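Long-range contacts in ribulose bisphosphate carboxylase (Hyperthermus butylicus DSM 5456, PDB 6HUN), which probably adds carbon dioxide and water to ribulose 1,5-bisphosphate, yielding two molecules of 3-phosphoglycerate, as expected of a form III Rubisco in archaeal AMP degradation: residues L27-E32 against S66-W71; D39-V44 against E138-P143; F45-A50 against W99-A104; E353-P358 against H365-W370. All coordinates share one frame; numbering follows the deposited sequence.

Contact 1 of 4, residues L27-E32 against S66-W71; sequences LEFVDE and SSVGTW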
# COMPACT_ATOMS: atom_id res chain seq x y z
N LEU A 27 14.97 27.07 -3.12
CA LEU A 27 14.31 28.29 -2.66
C LEU A 27 13.21 28.71 -3.62
O LEU A 27 12.24 29.36 -3.21
CB LEU A 27 15.34 29.45 -2.49
CG LEU A 27 15.86 30.39 -3.61
CD1 LEU A 27 15.02 31.70 -3.81
CD2 LEU A 27 17.33 30.84 -3.43
N GLU A 28 13.34 28.34 -4.89
CA GLU A 28 12.36 28.66 -5.92
C GLU A 28 10.99 28.04 -5.67
O GLU A 28 10.00 28.46 -6.29
CB GLU A 28 12.97 28.22 -7.26
CG GLU A 28 12.02 27.65 -8.30
CD GLU A 28 12.60 27.63 -9.71
OE1 GLU A 28 13.83 27.86 -9.87
OE2 GLU A 28 11.81 27.39 -10.67
N PHE A 29 10.88 27.09 -4.74
CA PHE A 29 9.61 26.43 -4.47
C PHE A 29 8.96 26.88 -3.18
O PHE A 29 7.93 26.32 -2.79
CB PHE A 29 9.79 24.90 -4.45
CG PHE A 29 10.17 24.33 -5.79
CD1 PHE A 29 11.47 24.40 -6.25
CD2 PHE A 29 9.20 23.75 -6.61
CE1 PHE A 29 11.83 23.90 -7.50
CE2 PHE A 29 9.55 23.25 -7.85
CZ PHE A 29 10.88 23.33 -8.30
N VAL A 30 9.54 27.87 -2.50
CA VAL A 30 9.07 28.39 -1.22
C VAL A 30 8.65 29.83 -1.46
O VAL A 30 9.30 30.54 -2.23
CB VAL A 30 10.17 28.31 -0.15
CG1 VAL A 30 9.64 28.71 1.19
CG2 VAL A 30 10.74 26.90 -0.08
N ASP A 31 7.56 30.27 -0.80
CA ASP A 31 7.03 31.62 -0.97
C ASP A 31 6.01 31.95 0.10
O ASP A 31 4.82 31.73 -0.11
CB ASP A 31 6.38 31.76 -2.34
CG ASP A 31 5.92 33.19 -2.64
OD1 ASP A 31 5.86 34.03 -1.72
OD2 ASP A 31 5.63 33.46 -3.83
N GLU A 32 6.45 32.44 1.24
CA GLU A 32 5.52 32.63 2.35
C GLU A 32 4.56 33.79 2.14
O GLU A 32 3.74 34.07 3.03
CB GLU A 32 6.30 32.82 3.64
CG GLU A 32 7.18 31.66 4.00
CD GLU A 32 7.96 31.99 5.24
OE1 GLU A 32 9.19 32.17 5.15
OE2 GLU A 32 7.30 32.13 6.31
N SER A 66 7.56 16.44 -5.12
CA SER A 66 6.18 16.01 -5.28
C SER A 66 5.48 16.74 -6.42
O SER A 66 4.27 16.57 -6.59
CB SER A 66 5.40 16.19 -3.95
OG SER A 66 5.45 17.55 -3.53
N SER A 67 6.21 17.49 -7.25
CA SER A 67 5.58 18.12 -8.41
C SER A 67 6.45 17.94 -9.65
O SER A 67 6.51 16.84 -10.19
CB SER A 67 5.22 19.60 -8.12
OG SER A 67 6.31 20.48 -7.94
N VAL A 68 7.17 18.98 -10.08
CA VAL A 68 7.83 18.99 -11.39
C VAL A 68 9.32 18.74 -11.31
O VAL A 68 10.01 18.87 -12.33
CB VAL A 68 7.59 20.33 -12.13
CG1 VAL A 68 6.13 20.50 -12.38
CG2 VAL A 68 8.12 21.45 -11.32
N GLY A 69 9.85 18.39 -10.13
CA GLY A 69 11.29 18.19 -10.06
C GLY A 69 12.07 19.48 -10.33
O GLY A 69 11.59 20.61 -10.20
N THR A 70 13.31 19.29 -10.74
CA THR A 70 14.20 20.41 -10.99
C THR A 70 14.79 20.31 -12.39
O THR A 70 14.65 19.30 -13.10
CB THR A 70 15.35 20.45 -9.97
OG1 THR A 70 15.73 19.11 -9.65
CG2 THR A 70 14.91 21.17 -8.69
N TRP A 71 15.47 21.35 -12.80
CA TRP A 71 16.30 21.21 -13.99
C TRP A 71 17.57 22.01 -13.77
O TRP A 71 17.59 22.99 -13.02
CB TRP A 71 15.55 21.67 -15.25
CG TRP A 71 15.75 23.11 -15.64
CD1 TRP A 71 16.78 23.64 -16.35
CD2 TRP A 71 14.88 24.21 -15.32
NE1 TRP A 71 16.61 25.00 -16.49
CE2 TRP A 71 15.45 25.37 -15.87
CE3 TRP A 71 13.67 24.32 -14.61
CZ2 TRP A 71 14.86 26.64 -15.75
CZ3 TRP A 71 13.09 25.59 -14.50
CH2 TRP A 71 13.68 26.72 -15.06

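Contact 2 of 4, residues D39-V44 against E138-P143; sequences DEVIAV and EDVYFP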
# COMPACT_ATOMS: atom_id res chain seq x y z
N ASP A 39 -8.98 26.74 -5.34
CA ASP A 39 -8.94 25.82 -6.48
C ASP A 39 -7.62 25.05 -6.62
O ASP A 39 -7.38 24.44 -7.66
CB ASP A 39 -9.18 26.58 -7.78
CG ASP A 39 -8.19 27.72 -7.98
OD1 ASP A 39 -7.59 28.17 -6.97
OD2 ASP A 39 -8.04 28.18 -9.15
N GLU A 40 -6.76 25.09 -5.62
CA GLU A 40 -5.50 24.36 -5.63
C GLU A 40 -5.61 23.23 -4.63
O GLU A 40 -6.33 23.35 -3.64
CB GLU A 40 -4.35 25.29 -5.24
CG GLU A 40 -4.10 26.48 -6.20
CD GLU A 40 -2.63 26.83 -6.21
OE1 GLU A 40 -2.24 27.71 -5.40
OE2 GLU A 40 -1.84 26.19 -6.96
N VAL A 41 -4.93 22.12 -4.89
CA VAL A 41 -4.75 21.11 -3.85
C VAL A 41 -3.78 21.64 -2.81
O VAL A 41 -2.74 22.21 -3.16
CB VAL A 41 -4.23 19.79 -4.45
CG1 VAL A 41 -3.73 18.79 -3.29
CG2 VAL A 41 -5.25 19.18 -5.36
N ILE A 42 -4.11 21.46 -1.53
CA ILE A 42 -3.26 21.89 -0.43
C ILE A 42 -2.90 20.66 0.41
O ILE A 42 -3.81 20.00 0.90
CB ILE A 42 -4.00 22.91 0.45
CG1 ILE A 42 -4.43 24.16 -0.40
CG2 ILE A 42 -3.13 23.28 1.64
CD1 ILE A 42 -3.27 24.94 -0.70
N ALA A 43 -1.62 20.41 0.63
CA ALA A 43 -1.16 19.35 1.55
C ALA A 43 -0.57 20.00 2.79
O ALA A 43 0.18 20.98 2.67
CB ALA A 43 -0.10 18.45 0.88
N VAL A 44 -0.81 19.43 3.97
CA VAL A 44 -0.13 19.83 5.18
C VAL A 44 0.73 18.66 5.68
O VAL A 44 0.23 17.54 5.89
CB VAL A 44 -1.09 20.37 6.25
CG1 VAL A 44 -2.22 19.40 6.50
CG2 VAL A 44 -0.29 20.67 7.51
N GLU A 138 -0.34 14.90 6.90
CA GLU A 138 -1.40 15.00 7.89
C GLU A 138 -2.80 15.11 7.25
O GLU A 138 -3.78 14.52 7.74
CB GLU A 138 -1.16 16.23 8.79
CG GLU A 138 0.19 16.28 9.50
CD GLU A 138 0.28 15.34 10.72
OE1 GLU A 138 -0.50 14.39 10.87
OE2 GLU A 138 1.23 15.51 11.52
N ASP A 139 -2.91 15.88 6.16
CA ASP A 139 -4.19 16.09 5.53
C ASP A 139 -3.94 16.68 4.15
O ASP A 139 -2.89 17.28 3.89
CB ASP A 139 -5.06 17.06 6.36
CG ASP A 139 -6.54 17.00 5.98
OD1 ASP A 139 -6.91 16.15 5.11
OD2 ASP A 139 -7.34 17.75 6.61
N VAL A 140 -4.96 16.60 3.30
CA VAL A 140 -4.88 17.18 1.95
C VAL A 140 -6.26 17.71 1.68
O VAL A 140 -7.24 16.99 1.89
CB VAL A 140 -4.47 16.14 0.88
CG1 VAL A 140 -4.48 16.80 -0.52
CG2 VAL A 140 -3.05 15.64 1.15
N TYR A 141 -6.30 18.97 1.22
CA TYR A 141 -7.53 19.62 0.81
C TYR A 141 -7.68 19.39 -0.67
O TYR A 141 -6.74 19.68 -1.45
CB TYR A 141 -7.46 21.12 1.09
CG TYR A 141 -8.44 21.90 0.20
CD1 TYR A 141 -9.78 21.90 0.50
CD2 TYR A 141 -8.01 22.56 -0.94
CE1 TYR A 141 -10.72 22.63 -0.28
CE2 TYR A 141 -8.96 23.29 -1.78
CZ TYR A 141 -10.31 23.29 -1.42
OH TYR A 141 -11.27 23.95 -2.15
N PHE A 142 -8.84 18.86 -1.07
CA PHE A 142 -9.15 18.60 -2.46
C PHE A 142 -10.14 19.65 -2.95
O PHE A 142 -11.22 19.75 -2.36
CB PHE A 142 -9.73 17.21 -2.64
CG PHE A 142 -8.75 16.13 -2.29
CD1 PHE A 142 -7.71 15.86 -3.15
CD2 PHE A 142 -8.82 15.49 -1.10
CE1 PHE A 142 -6.76 14.88 -2.83
CE2 PHE A 142 -7.88 14.48 -0.78
CZ PHE A 142 -6.87 14.21 -1.64
N PRO A 143 -9.82 20.44 -3.97
CA PRO A 143 -10.83 21.45 -4.48
C PRO A 143 -11.94 20.77 -5.25
O PRO A 143 -11.78 19.65 -5.75
CB PRO A 143 -10.00 22.35 -5.39
CG PRO A 143 -8.88 21.52 -5.88
CD PRO A 143 -8.55 20.52 -4.73

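Contact 3 of 4, residues F45-A50 against W99-A104; sequences FRVTPA and WLVWVA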
# COMPACT_ATOMS: atom_id res chain seq x y z
N PHE A 45 2.02 18.92 5.76
CA PHE A 45 3.03 17.92 6.09
C PHE A 45 3.60 18.26 7.45
O PHE A 45 3.79 19.43 7.76
CB PHE A 45 4.21 17.92 5.09
CG PHE A 45 3.83 17.60 3.67
CD1 PHE A 45 3.57 16.29 3.26
CD2 PHE A 45 3.83 18.59 2.71
CE1 PHE A 45 3.27 16.04 1.88
CE2 PHE A 45 3.51 18.34 1.41
CZ PHE A 45 3.21 17.04 0.98
N ARG A 46 3.94 17.24 8.23
CA ARG A 46 4.73 17.45 9.44
C ARG A 46 6.16 17.00 9.13
O ARG A 46 6.39 15.82 8.86
CB ARG A 46 4.13 16.67 10.61
CG ARG A 46 4.99 16.88 11.88
CD ARG A 46 4.31 16.14 13.08
NE ARG A 46 4.97 16.50 14.35
CZ ARG A 46 4.46 16.20 15.54
NH1 ARG A 46 3.29 15.55 15.61
NH2 ARG A 46 5.09 16.58 16.66
N VAL A 47 7.10 17.94 9.11
CA VAL A 47 8.43 17.75 8.51
C VAL A 47 9.46 17.86 9.60
O VAL A 47 9.50 18.88 10.32
CB VAL A 47 8.72 18.80 7.41
CG1 VAL A 47 10.09 18.57 6.75
CG2 VAL A 47 7.55 18.86 6.36
N THR A 48 10.28 16.83 9.72
CA THR A 48 11.48 16.83 10.56
C THR A 48 12.70 16.83 9.65
O THR A 48 13.08 15.77 9.09
CB THR A 48 11.50 15.63 11.50
OG1 THR A 48 10.31 15.60 12.30
CG2 THR A 48 12.74 15.71 12.41
N PRO A 49 13.33 17.97 9.44
CA PRO A 49 14.50 18.01 8.55
C PRO A 49 15.62 17.18 9.12
O PRO A 49 15.76 17.04 10.34
CB PRO A 49 14.86 19.49 8.51
CG PRO A 49 13.65 20.21 9.10
CD PRO A 49 13.07 19.27 10.08
N ALA A 50 16.43 16.63 8.23
CA ALA A 50 17.61 15.88 8.65
C ALA A 50 18.61 16.84 9.30
O ALA A 50 18.46 18.06 9.24
CB ALA A 50 18.25 15.17 7.45
N TRP A 99 8.05 20.76 11.95
CA TRP A 99 7.26 21.88 11.50
C TRP A 99 6.04 21.37 10.75
O TRP A 99 6.10 20.33 10.08
CB TRP A 99 8.08 22.76 10.58
CG TRP A 99 9.31 23.37 11.20
CD1 TRP A 99 10.40 22.74 11.76
CD2 TRP A 99 9.56 24.76 11.33
NE1 TRP A 99 11.30 23.65 12.21
CE2 TRP A 99 10.81 24.91 11.96
CE3 TRP A 99 8.86 25.89 10.94
CZ2 TRP A 99 11.36 26.13 12.20
CZ3 TRP A 99 9.39 27.11 11.20
CH2 TRP A 99 10.63 27.23 11.83
N LEU A 100 4.95 22.11 10.81
CA LEU A 100 3.91 21.94 9.82
C LEU A 100 4.28 22.80 8.62
O LEU A 100 4.63 23.99 8.77
CB LEU A 100 2.52 22.29 10.35
CG LEU A 100 2.02 21.36 11.47
CD1 LEU A 100 0.62 21.84 12.02
CD2 LEU A 100 1.84 19.93 10.98
N VAL A 101 4.17 22.22 7.44
CA VAL A 101 4.41 22.91 6.19
C VAL A 101 3.18 22.75 5.31
O VAL A 101 2.78 21.62 5.01
CB VAL A 101 5.66 22.40 5.46
CG1 VAL A 101 5.84 23.19 4.15
CG2 VAL A 101 6.89 22.53 6.33
N TRP A 102 2.64 23.85 4.83
CA TRP A 102 1.58 23.80 3.85
C TRP A 102 2.17 23.98 2.47
O TRP A 102 2.90 24.95 2.21
CB TRP A 102 0.51 24.88 4.08
CG TRP A 102 -0.32 24.70 5.31
CD1 TRP A 102 -1.64 24.34 5.37
CD2 TRP A 102 0.10 24.89 6.67
NE1 TRP A 102 -2.05 24.30 6.66
CE2 TRP A 102 -1.01 24.62 7.49
CE3 TRP A 102 1.30 25.25 7.28
CZ2 TRP A 102 -0.95 24.71 8.88
CZ3 TRP A 102 1.36 25.34 8.64
CH2 TRP A 102 0.24 25.08 9.44
N VAL A 103 1.79 23.10 1.56
CA VAL A 103 2.23 23.13 0.18
C VAL A 103 1.00 23.19 -0.71
O VAL A 103 0.06 22.41 -0.53
CB VAL A 103 3.10 21.91 -0.19
CG1 VAL A 103 3.66 22.05 -1.65
CG2 VAL A 103 4.23 21.78 0.78
N ALA A 104 1.00 24.13 -1.64
CA ALA A 104 -0.08 24.28 -2.60
C ALA A 104 0.34 23.70 -3.95
O ALA A 104 1.47 23.92 -4.42
CB ALA A 104 -0.46 25.78 -2.75

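Contact 4 of 4, residues E353-P358 against H365-W370; sequences EQYYRP and HLEQPW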
# COMPACT_ATOMS: atom_id res chain seq x y z
N GLU A 353 -19.42 13.83 7.43
CA GLU A 353 -19.97 15.17 7.23
C GLU A 353 -20.02 15.61 5.77
O GLU A 353 -19.26 15.14 4.92
CB GLU A 353 -19.17 16.17 8.03
CG GLU A 353 -19.51 16.00 9.50
CD GLU A 353 -18.88 17.06 10.35
OE1 GLU A 353 -17.88 17.67 9.91
OE2 GLU A 353 -19.36 17.24 11.47
N GLN A 354 -20.96 16.51 5.48
CA GLN A 354 -20.98 17.08 4.14
C GLN A 354 -20.03 18.26 4.00
O GLN A 354 -19.65 18.61 2.87
CB GLN A 354 -22.41 17.52 3.75
CG GLN A 354 -23.20 16.38 3.09
CD GLN A 354 -22.32 15.38 2.30
OE1 GLN A 354 -22.17 14.22 2.72
NE2 GLN A 354 -21.78 15.79 1.13
N TYR A 355 -19.65 18.87 5.12
CA TYR A 355 -18.76 20.03 5.13
C TYR A 355 -17.94 19.93 6.41
O TYR A 355 -18.41 20.28 7.48
CB TYR A 355 -19.53 21.34 5.06
CG TYR A 355 -18.72 22.45 4.40
CD1 TYR A 355 -17.41 22.72 4.81
CD2 TYR A 355 -19.26 23.21 3.36
CE1 TYR A 355 -16.65 23.73 4.21
CE2 TYR A 355 -18.51 24.23 2.76
CZ TYR A 355 -17.21 24.48 3.19
OH TYR A 355 -16.46 25.48 2.59
N TYR A 356 -16.72 19.45 6.27
CA TYR A 356 -15.83 19.33 7.42
C TYR A 356 -15.11 20.64 7.68
O TYR A 356 -14.49 21.20 6.78
CB TYR A 356 -14.79 18.21 7.17
CG TYR A 356 -13.76 18.14 8.30
CD1 TYR A 356 -12.53 18.80 8.19
CD2 TYR A 356 -14.01 17.43 9.47
CE1 TYR A 356 -11.58 18.74 9.21
CE2 TYR A 356 -13.09 17.38 10.51
CZ TYR A 356 -11.86 18.01 10.36
OH TYR A 356 -10.98 17.98 11.40
N ARG A 357 -15.16 21.13 8.92
CA ARG A 357 -14.37 22.28 9.32
C ARG A 357 -13.57 21.93 10.57
O ARG A 357 -14.17 21.53 11.59
CB ARG A 357 -15.27 23.50 9.57
CG ARG A 357 -15.89 24.00 8.29
CD ARG A 357 -16.59 25.35 8.52
NE ARG A 357 -17.42 25.76 7.39
CZ ARG A 357 -18.66 25.31 7.16
NH1 ARG A 357 -19.19 24.41 7.98
NH2 ARG A 357 -19.36 25.75 6.12
N PRO A 358 -12.24 22.08 10.55
CA PRO A 358 -11.45 21.90 11.78
C PRO A 358 -11.89 22.85 12.90
O PRO A 358 -12.38 23.97 12.67
CB PRO A 358 -10.02 22.21 11.33
CG PRO A 358 -10.05 22.18 9.84
CD PRO A 358 -11.41 22.57 9.44
N HIS A 365 -5.51 19.63 10.40
CA HIS A 365 -6.54 19.24 9.46
C HIS A 365 -6.95 20.49 8.70
O HIS A 365 -6.74 21.62 9.17
CB HIS A 365 -7.80 18.63 10.15
CG HIS A 365 -7.50 17.50 11.09
ND1 HIS A 365 -7.52 17.65 12.46
CD2 HIS A 365 -7.19 16.21 10.85
CE1 HIS A 365 -7.19 16.50 13.03
NE2 HIS A 365 -7.01 15.61 12.08
N LEU A 366 -7.55 20.29 7.54
CA LEU A 366 -7.95 21.40 6.67
C LEU A 366 -9.45 21.39 6.49
O LEU A 366 -10.11 20.37 6.65
CB LEU A 366 -7.28 21.26 5.29
CG LEU A 366 -5.75 21.38 5.32
CD1 LEU A 366 -5.09 20.63 4.15
CD2 LEU A 366 -5.38 22.82 5.28
N GLU A 367 -10.01 22.54 6.14
CA GLU A 367 -11.44 22.57 5.84
C GLU A 367 -11.67 21.78 4.56
O GLU A 367 -10.83 21.80 3.66
CB GLU A 367 -11.86 24.04 5.75
CG GLU A 367 -12.98 24.34 4.84
CD GLU A 367 -13.27 25.83 4.81
OE1 GLU A 367 -13.27 26.48 5.89
OE2 GLU A 367 -13.45 26.34 3.68
N GLN A 368 -12.82 21.03 4.46
CA GLN A 368 -13.09 20.17 3.30
C GLN A 368 -14.60 20.07 3.03
O GLN A 368 -15.31 19.32 3.73
CB GLN A 368 -12.50 18.76 3.48
CG GLN A 368 -12.83 17.86 2.29
CD GLN A 368 -12.04 18.26 1.05
OE1 GLN A 368 -10.81 18.06 1.00
NE2 GLN A 368 -12.71 18.80 0.07
N PRO A 369 -15.13 20.76 2.00
CA PRO A 369 -16.49 20.45 1.54
C PRO A 369 -16.50 19.14 0.76
O PRO A 369 -15.52 18.74 0.13
CB PRO A 369 -16.87 21.64 0.63
CG PRO A 369 -15.62 22.50 0.48
CD PRO A 369 -14.44 21.69 1.08
N TRP A 370 -17.62 18.44 0.83
CA TRP A 370 -17.73 17.12 0.21
C TRP A 370 -18.84 17.11 -0.83
O TRP A 370 -19.59 16.14 -0.96
CB TRP A 370 -17.98 16.05 1.27
CG TRP A 370 -16.80 15.67 2.08
CD1 TRP A 370 -16.50 16.09 3.33
CD2 TRP A 370 -15.80 14.75 1.70
NE1 TRP A 370 -15.35 15.50 3.78
CE2 TRP A 370 -14.88 14.66 2.78
CE3 TRP A 370 -15.55 14.02 0.52
CZ2 TRP A 370 -13.76 13.86 2.74
CZ3 TRP A 370 -14.42 13.19 0.51
CH2 TRP A 370 -13.56 13.13 1.61

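Contact 1 of 4, residues L27-E32 against S66-W71
The backbones of 27-32, which opens with the end of a 3-10 turn, and 66-71, an irregular run following helix 55-65, stay well apart: the CA atoms of Glu28 and Thr70, the nearest pair, are 9.9 Å from each other. Side chains bridge the gap, chiefly that of Phe29. With CG anti to its own carbonyl carbon (chi1 -67°), the ring reaches out so that its far end meets residues 67-70. Phe29 CZ comes 3.4 Å from Gly69 O, a carbonyl oxygen that is buried here and has no hydrogen-bonding partner in the model. Val68 presents CG2 to the ring edge, 4.2 Å from Phe29 CE2, while Thr70 CG2 approaches Phe29 CE1 obliquely at 4.3 Å. Glu28 adds a looser touch, OE2 lying 4.4 Å from Trp71 CZ3; its carboxylate is engaged in a salt bridge with Lys85, which also makes a cation-pi contact with Phe29. Gly69 takes up a positive phi of 65°, turning the chain between Val68 and Thr70. Beyond the pair, Val68, Thr70 and Trp71 pack on Leu180, Lys177 and Pro178 of the second subunit; Lys177 is a predicted catalytic base, consistent with the N-terminal domain helping to enclose the partner's active site as in other Rubiscos. Within the chain, Phe29 rests on Ala63 and Ala64 of helix 55-65, and Val68 on Phe81 and Leu84 of helix 81-84.

Contact 2 of 4, residues D39-V44 against E138-P143
Across this antiparallel join Ile42 and Tyr141 exchange two main-chain bonds, a short one of 2.7 Å from Tyr141 N to Ile42 O and one of 3.2 Å from Ile42 N to Tyr141 O. Further along, Val44 N bonds almost straight (173°) to Asp139 O, whereas Val44 O takes Glu138 N nearly along its C=O axis. Both Glu138 and Asp139 thus face Val44, a classic beta bulge. On the face carrying Ala43 and Val140, the two valine methyls Val41 CG1 and Val140 CG1 press to 3.5 Å, tighter than ordinary van der Waals contact. On the other face, Tyr141, with CG anti to its backbone N, sets its ring edge against the backbone: CE2 lies 3.2 Å from Glu40 O, a buried oxygen without a hydrogen-bond partner in the model. Beyond the strand pairing, Pro143 CD packs on Val41 CG2 at 3.6 Å. A second layer fixes the polar groups. Asp139 OD1 receives Val140 N from above the carboxylate plane and a salt bridge from Lys317, and Tyr141 OH bonds to Lys38 O. In the mixed sheet of the N-terminal domain, strand 41-49 lies between 132-141 and 99-105; helices 115-122 and 312-322 cover Val140.

Contact 3 of 4, residues F45-A50 against W99-A104
Phe45, Val47, Trp99 and Val101 project from one face of strands 41-49 and 99-105, antiparallel neighbours in the N-terminal domain's mixed sheet, and Val103 joins them further along. The Phe45 ring is turned by its first torsion (chi1 -61°, CG anti to the carbonyl carbon) so that one edge runs into Val103: CE2 meets CG2 of Val103 at 3.6 Å, with Val103 CB close to the plane of the ring. Beside it the two valines cross obliquely, branch to branch, Val47 CG2 lying 3.7 Å from Val101 CG2; in each, this methyl is anti to the carbonyl carbon. Trp99 turns its ring edge toward the carbonyl oxygen of Val47. On the reverse face Leu100 CD2 lies 4.0 Å from Arg46 CB, and the extended arginine chain runs on to a salt bridge with Asp96 and a hydrogen bond with Ser98. Phe45 also packs on Ile62 of helix 55-65 and on Leu135 and Val137 of strand 132-141. An alanine in place of Phe45 would probably loosen this layer, since Val103 would lose the ring edge it packs against. Four main-chain bonds join the strands: Phe45 and Val101 exchange two, Val47 and Trp99 two more, the straightest from Phe45 N to Val101 O (2.9 Å, 172°). These bonds therefore set the register, while aliphatic and aromatic carbon fills the face turned to the helix and the Arg46 guanidinium lies on the reverse face with Asp96.

Contact 4 of 4, residues E353-P358 against H365-W370
Gln368 OE1 is gripped twice, by Lys317 NZ and by the backbone N of Phe142, while the other end of the same amide turns back on its own chain: NE2 bonds to Pro369 O at 2.8 Å, in the carbonyl plane and on a lone pair. With both ends held, the rotation of the amide is probably fixed. The Gln368 backbone pairs with Tyr356 across the short hairpin, Gln368 N to Tyr356 O being the straighter of two bonds (170°), and Trp370 N adds a third to Gln354 O. Tyr355, its CG anti to the backbone N, lies sandwiched. Pro369 CB sits 3.8 Å from the ring centroid in a CH-pi contact 14° off the normal, and over the opposite face Arg357 NH2 is placed 3.5 Å above the plane. Glu367 crosses obliquely, with CG at the ring edge, and its OE2 accepts a weak hydrogen bond of 3.3 Å from Tyr355 OH. An alanine in place of Tyr355 would remove the ring between Pro369 and Arg357 and the partner of Glu367 OE2, and would probably loosen this side of the hairpin. On the other side of the hairpin, Tyr356 turns a ring edge to Leu366 O (3.3 Å from CD1) and brings OH, bonded to Glu346, to 3.5 Å from His365 CB; His365 is itself held by Asp362 and Glu343. The hairpin follows helix 339-352, whose Ile350 touches Tyr356 and Trp370, and packs on helix 312-322 and on the end of strand 132-141, where Tyr141 meets Gln368 and Pro369.

Overall arrangement
Contacts 2 and 3 are buried in the sheet of the N-terminal domain: both use strand 41-49, one joining it to 132-141 and the other to 99-105, and they meet where Ala43 N approaches Val103 O at 2.9 Å. Their chemistry is main-chain pairing, broken by a bulge in contact 2, with mostly apolar side chains. Contact 4, partly buried, belongs to the catalytic barrel domain yet touches contact 2, with centres about 11 Å apart; Asp139 and Gln368 reach across with side chains to bond backbone N-H groups of the other contact, tying the two domains together. Contact 1, also partly buried, differs most, relying on packing around one ring beside the second subunit.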